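Local coordinates for protein F420-dependent methylenetetrahydromethanopterin dehydrogenase (Methanopyrus kandleri, PDB 1QV9) that catalyses the reversible, coenzyme F420-dependent reduction of methenyl-tetrahydromethanopterin to methylene-tetrahydromethanopterin in methanogenesis from carbon dioxide, working as a trimer of dimers, at residues L254-H266 / K271-E283. Sequence-based numbering, arbitrary orientation.
Sequences LEKSNDAVLRTPH and KVLSKRKFMEDPE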
loop_
_atom_site.group_PDB
_atom_site.type_symbol
_atom_site.label_atom_id
_atom_site.label_comp_id
_atom_site.label_asym_id
_atom_site.label_seq_id
_atom_site.Cartn_x
_atom_site.Cartn_y
_atom_site.Cartn_z
ATOM N N LEU A 254 8.666 10.258 -4.172
ATOM C CA LEU A 254 8.524 11.681 -3.829
ATOM C C LEU A 254 9.326 12.499 -4.847
ATOM O O LEU A 254 8.865 13.570 -5.283
ATOM C CB LEU A 254 9.044 11.996 -2.411
ATOM C CG LEU A 254 8.065 11.661 -1.293
ATOM C CD1 LEU A 254 8.774 11.851 0.026
ATOM C CD2 LEU A 254 6.816 12.541 -1.351
ATOM N N GLU A 255 10.500 12.019 -5.234
ATOM C CA GLU A 255 11.273 12.775 -6.228
ATOM C C GLU A 255 10.515 12.740 -7.526
ATOM O O GLU A 255 10.482 13.750 -8.258
ATOM C CB GLU A 255 12.673 12.205 -6.404
ATOM C CG GLU A 255 13.572 12.394 -5.150
ATOM C CD GLU A 255 13.961 13.855 -4.889
ATOM O OE1 GLU A 255 14.978 14.333 -5.453
ATOM O OE2 GLU A 255 13.232 14.521 -4.122
ATOM N N LYS A 256 9.884 11.610 -7.848
ATOM C CA LYS A 256 9.116 11.581 -9.101
ATOM C C LYS A 256 7.973 12.606 -9.057
ATOM O O LYS A 256 7.677 13.269 -10.077
ATOM C CB LYS A 256 8.523 10.186 -9.376
ATOM C CG LYS A 256 9.577 9.138 -9.750
ATOM C CD LYS A 256 8.904 7.785 -9.991
ATOM C CE LYS A 256 9.922 6.714 -10.254
ATOM N NZ LYS A 256 9.218 5.365 -10.372
ATOM N N SER A 257 7.308 12.759 -7.917
ATOM C CA SER A 257 6.200 13.707 -7.829
ATOM C C SER A 257 6.645 15.126 -8.110
ATOM O O SER A 257 5.842 15.953 -8.576
ATOM C CB SER A 257 5.508 13.623 -6.461
ATOM O OG SER A 257 6.243 14.270 -5.451
ATOM N N ASN A 258 7.908 15.411 -7.840
ATOM C CA ASN A 258 8.447 16.748 -8.089
ATOM C C ASN A 258 9.213 16.839 -9.396
ATOM O O ASN A 258 9.842 17.872 -9.648
ATOM C CB ASN A 258 9.375 17.137 -6.961
ATOM C CG ASN A 258 8.631 17.493 -5.712
ATOM O OD1 ASN A 258 7.780 18.383 -5.722
ATOM N ND2 ASN A 258 8.939 16.821 -4.632
ATOM N N ASP A 259 9.178 15.771 -10.196
ATOM C CA ASP A 259 9.946 15.674 -11.446
ATOM C C ASP A 259 11.373 16.140 -11.158
ATOM O O ASP A 259 11.959 16.994 -11.826
ATOM C CB ASP A 259 9.307 16.481 -12.598
ATOM C CG ASP A 259 10.029 16.242 -13.924
ATOM O OD1 ASP A 259 10.749 15.222 -14.062
ATOM O OD2 ASP A 259 9.865 17.078 -14.862
ATOM N N ALA A 260 11.976 15.543 -10.136
ATOM C CA ALA A 260 13.296 15.939 -9.711
ATOM C C ALA A 260 14.228 14.762 -9.472
ATOM O O ALA A 260 15.171 14.868 -8.693
ATOM C CB ALA A 260 13.174 16.781 -8.408
ATOM N N VAL A 261 13.968 13.647 -10.125
ATOM C CA VAL A 261 14.832 12.478 -9.932
ATOM C C VAL A 261 16.249 12.698 -10.509
ATOM O O VAL A 261 16.426 12.784 -11.732
ATOM C CB VAL A 261 14.228 11.206 -10.593
ATOM C CG1 VAL A 261 15.169 9.997 -10.287
ATOM C CG2 VAL A 261 12.808 10.919 -10.103
ATOM N N LEU A 262 17.265 12.751 -9.645
ATOM C CA LEU A 262 18.624 12.932 -10.113
ATOM C C LEU A 262 19.102 11.724 -10.918
ATOM O O LEU A 262 18.949 10.551 -10.479
ATOM C CB LEU A 262 19.577 13.135 -8.929
ATOM C CG LEU A 262 21.058 13.294 -9.266
ATOM C CD1 LEU A 262 21.233 14.615 -10.053
ATOM C CD2 LEU A 262 21.867 13.392 -7.968
ATOM N N ARG A 263 19.669 11.989 -12.096
ATOM C CA ARG A 263 20.267 10.934 -12.903
ATOM C C ARG A 263 21.654 11.426 -13.315
ATOM O O ARG A 263 21.809 12.584 -13.738
ATOM C CB ARG A 263 19.430 10.596 -14.124
ATOM C CG ARG A 263 18.011 10.208 -13.796
ATOM C CD ARG A 263 17.177 9.842 -15.058
ATOM N NE ARG A 263 15.796 9.702 -14.617
ATOM C CZ ARG A 263 15.233 8.589 -14.145
ATOM N NH1 ARG A 263 13.982 8.646 -13.709
ATOM N NH2 ARG A 263 15.872 7.428 -14.190
ATOM N N THR A 264 22.663 10.579 -13.159
ATOM C CA THR A 264 24.048 10.935 -13.469
ATOM C C THR A 264 24.690 9.850 -14.319
ATOM O O THR A 264 25.553 9.100 -13.862
ATOM C CB THR A 264 24.901 11.181 -12.174
ATOM O OG1 THR A 264 24.875 10.012 -11.310
ATOM C CG2 THR A 264 24.376 12.386 -11.427
ATOM N N PRO A 265 24.262 9.749 -15.595
ATOM C CA PRO A 265 24.789 8.751 -16.524
ATOM C C PRO A 265 26.145 9.124 -17.080
ATOM O O PRO A 265 26.531 10.303 -17.074
ATOM C CB PRO A 265 23.747 8.717 -17.634
ATOM C CG PRO A 265 23.357 10.200 -17.705
ATOM C CD PRO A 265 23.244 10.602 -16.243
ATOM N N HIS A 266 26.872 8.108 -17.530
ATOM C CA HIS A 266 28.171 8.320 -18.166
ATOM C C HIS A 266 28.012 8.565 -19.667
ATOM O O HIS A 266 27.184 7.941 -20.315
ATOM C CB HIS A 266 29.055 7.076 -17.993
ATOM C CG HIS A 266 29.478 6.836 -16.585
ATOM N ND1 HIS A 266 28.835 5.921 -15.776
ATOM C CD2 HIS A 266 30.454 7.391 -15.835
ATOM C CE1 HIS A 266 29.405 5.920 -14.584
ATOM N NE2 HIS A 266 30.392 6.802 -14.591
ATOM N N LYS A 271 32.701 10.990 -19.245
ATOM C CA LYS A 271 32.229 12.120 -18.467
ATOM C C LYS A 271 30.898 11.810 -17.776
ATOM O O LYS A 271 29.998 11.250 -18.380
ATOM C CB LYS A 271 32.057 13.362 -19.351
ATOM C CG LYS A 271 31.682 14.595 -18.542
ATOM C CD LYS A 271 31.769 15.865 -19.374
ATOM C CE LYS A 271 30.762 15.854 -20.513
ATOM N NZ LYS A 271 30.797 17.129 -21.287
ATOM N N VAL A 272 30.804 12.200 -16.517
ATOM C CA VAL A 272 29.580 11.983 -15.736
ATOM C C VAL A 272 28.673 13.164 -16.014
ATOM O O VAL A 272 29.021 14.326 -15.710
ATOM C CB VAL A 272 29.881 11.888 -14.214
ATOM C CG1 VAL A 272 28.568 11.753 -13.432
ATOM C CG2 VAL A 272 30.781 10.683 -13.927
ATOM N N LEU A 273 27.529 12.883 -16.614
ATOM C CA LEU A 273 26.563 13.909 -16.955
ATOM C C LEU A 273 25.553 14.034 -15.822
ATOM O O LEU A 273 25.598 13.270 -14.854
ATOM C CB LEU A 273 25.849 13.542 -18.259
ATOM C CG LEU A 273 26.767 13.182 -19.439
ATOM C CD1 LEU A 273 25.943 12.787 -20.655
ATOM C CD2 LEU A 273 27.680 14.371 -19.763
ATOM N N SER A 274 24.642 14.994 -15.931
ATOM C CA SER A 274 23.656 15.152 -14.878
ATOM C C SER A 274 22.360 15.757 -15.379
ATOM O O SER A 274 22.351 16.551 -16.330
ATOM C CB SER A 274 24.248 16.005 -13.747
ATOM O OG SER A 274 23.318 16.178 -12.705
ATOM N N LYS A 275 21.249 15.347 -14.774
ATOM C CA LYS A 275 19.939 15.890 -15.118
ATOM C C LYS A 275 18.990 15.654 -13.954
ATOM O O LYS A 275 19.260 14.789 -13.111
ATOM C CB LYS A 275 19.356 15.212 -16.356
ATOM C CG LYS A 275 19.227 13.669 -16.244
ATOM C CD LYS A 275 18.491 13.104 -17.441
ATOM C CE LYS A 275 16.979 13.324 -17.408
ATOM N NZ LYS A 275 16.315 12.835 -18.688
ATOM N N ARG A 276 17.894 16.412 -13.922
ATOM C CA ARG A 276 16.850 16.282 -12.895
ATOM C C ARG A 276 15.469 16.106 -13.522
ATOM O O ARG A 276 14.720 15.200 -13.168
ATOM C CB ARG A 276 16.808 17.526 -12.020
ATOM C CG ARG A 276 17.939 17.665 -11.091
ATOM C CD ARG A 276 17.469 17.269 -9.724
ATOM N NE ARG A 276 18.573 17.284 -8.790
ATOM C CZ ARG A 276 18.558 16.610 -7.654
ATOM N NH1 ARG A 276 19.598 16.656 -6.855
ATOM N NH2 ARG A 276 17.491 15.886 -7.335
ATOM N N LYS A 277 15.101 16.974 -14.458
ATOM C CA LYS A 277 13.792 16.853 -15.073
ATOM C C LYS A 277 13.787 15.672 -16.028
ATOM O O LYS A 277 14.760 15.412 -16.744
ATOM C CB LYS A 277 13.425 18.154 -15.783
ATOM C CG LYS A 277 13.375 19.341 -14.813
ATOM C CD LYS A 277 12.771 20.559 -15.498
ATOM C CE LYS A 277 12.780 21.773 -14.582
ATOM N NZ LYS A 277 11.914 21.563 -13.389
ATOM N N PHE A 278 12.665 14.970 -16.077
ATOM C CA PHE A 278 12.565 13.766 -16.862
ATOM C C PHE A 278 12.861 13.930 -18.345
ATOM O O PHE A 278 13.515 13.095 -18.949
ATOM C CB PHE A 278 11.175 13.134 -16.664
ATOM C CG PHE A 278 10.989 11.838 -17.391
ATOM C CD1 PHE A 278 10.288 11.794 -18.574
ATOM C CD2 PHE A 278 11.526 10.648 -16.896
ATOM C CE1 PHE A 278 10.108 10.602 -19.260
ATOM C CE2 PHE A 278 11.352 9.442 -17.586
ATOM C CZ PHE A 278 10.639 9.417 -18.776
HETATM N N MSE A 279 12.376 15.029 -18.915
HETATM C CA MSE A 279 12.591 15.263 -20.335
HETATM C C MSE A 279 13.826 16.097 -20.661
HETATM O O MSE A 279 14.048 16.441 -21.834
HETATM C CB MSE A 279 11.348 15.923 -20.941
HETATM C CG MSE A 279 10.065 15.123 -20.797
HETATM SE SE MSE A 279 9.928 13.393 -21.708
HETATM C CE MSE A 279 11.631 13.094 -22.299
ATOM N N GLU A 280 14.639 16.414 -19.658
ATOM C CA GLU A 280 15.858 17.198 -19.855
ATOM C C GLU A 280 17.054 16.303 -20.256
ATOM O O GLU A 280 17.289 15.243 -19.670
ATOM C CB GLU A 280 16.154 17.987 -18.566
ATOM C CG GLU A 280 17.591 18.003 -18.114
ATOM C CD GLU A 280 17.841 18.841 -16.854
ATOM O OE1 GLU A 280 17.260 18.566 -15.779
ATOM O OE2 GLU A 280 18.654 19.789 -16.934
ATOM N N ASP A 281 17.820 16.708 -21.263
ATOM C CA ASP A 281 18.967 15.893 -21.654
ATOM C C ASP A 281 20.059 15.980 -20.583
ATOM O O ASP A 281 20.264 17.047 -19.998
ATOM C CB ASP A 281 19.572 16.403 -22.981
ATOM C CG ASP A 281 18.780 15.974 -24.209
ATOM O OD1 ASP A 281 19.025 16.570 -25.286
ATOM O OD2 ASP A 281 17.936 15.056 -24.119
ATOM N N PRO A 282 20.765 14.855 -20.290
ATOM C CA PRO A 282 21.835 14.906 -19.283
ATOM C C PRO A 282 22.998 15.723 -19.879
ATOM O O PRO A 282 23.288 15.611 -21.084
ATOM C CB PRO A 282 22.210 13.432 -19.080
ATOM C CG PRO A 282 21.849 12.783 -20.396
ATOM C CD PRO A 282 20.580 13.497 -20.828
ATOM N N GLU A 283 23.637 16.537 -19.045
ATOM C CA GLU A 283 24.747 17.387 -19.474
ATOM C C GLU A 283 25.925 17.327 -18.522
ATOM O O GLU A 283 26.961 17.960 -18.794
ATOM C CB GLU A 283 24.311 18.853 -19.554
ATOM C CG GLU A 283 23.214 19.183 -20.515
ATOM C CD GLU A 283 22.898 20.676 -20.497
ATOM O OE1 GLU A 283 23.835 21.481 -20.695
ATOM O OE2 GLU A 283 21.724 21.046 -20.276
ATOM O OXT GLU A 283 25.633 17.209 -17.349
HETATM O O HOH W 1 12.697 13.698 -12.891
HETATM O O HOH W 2 10.437 16.738 -17.590
HETATM O O HOH W 3 12.333 19.735 -11.421
#
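A Schellman motif closing helix 227-257 starts this C-terminal tail, which then doubles back as an irregular antiparallel hairpin: Arg263 and Lys275 form a hydrogen-bonded pair, N to O in both directions, and farther along Leu273 N donates to Pro265 O at 2.8 Å. At the helix end Asp259, the positive-phi residue of the motif, has CG anti to its own N (chi1 -174°), which carries the carboxylate across to the returning chain. There its OD1, approached on the syn side, accepts from Phe278 N at 2.8 Å, and OD2 accepts a hydrogen bond from a water that in turn accepts one from Met279 N. Arg276 reaches back the other way, bent at chi2 (-103°). Its NH2 meets Ala260 O at 2.9 Å, nearly in the guanidinium plane, bonds Glu193 O, and makes a longer salt bridge at 3.5 Å to Glu255 OE1, which also takes Glu195 N; the carboxylate stands almost perpendicular to the guanidinium. Leu262 CB sits over the centre of one guanidinium face, 3.7 Å above it. With an alanine at Arg276, Ala260 O would probably lose its charged donor and Leu262 the flat surface beneath it. Pro265 CG packs crosswise on Pro282 CB at 3.7 Å. Lys275 turns its NZ to the carbonyls of Phe278 and Glu280, while Glu280 OE1 receives both Arg276 N and Lys277 N. Lys275 NZ also bonds Glu130 O of a second subunit, where Arg263 NH2 bonds Phe131 O and salt-bridges Glu136; Phe278 meets Tyr198 of a third subunit edge-to-face. The example illustrates how a tail with little regular secondary structure probably owes much of its shape to side chains binding backbone groups, alongside few backbone bonds, in a network continuing into the hexamer interfaces.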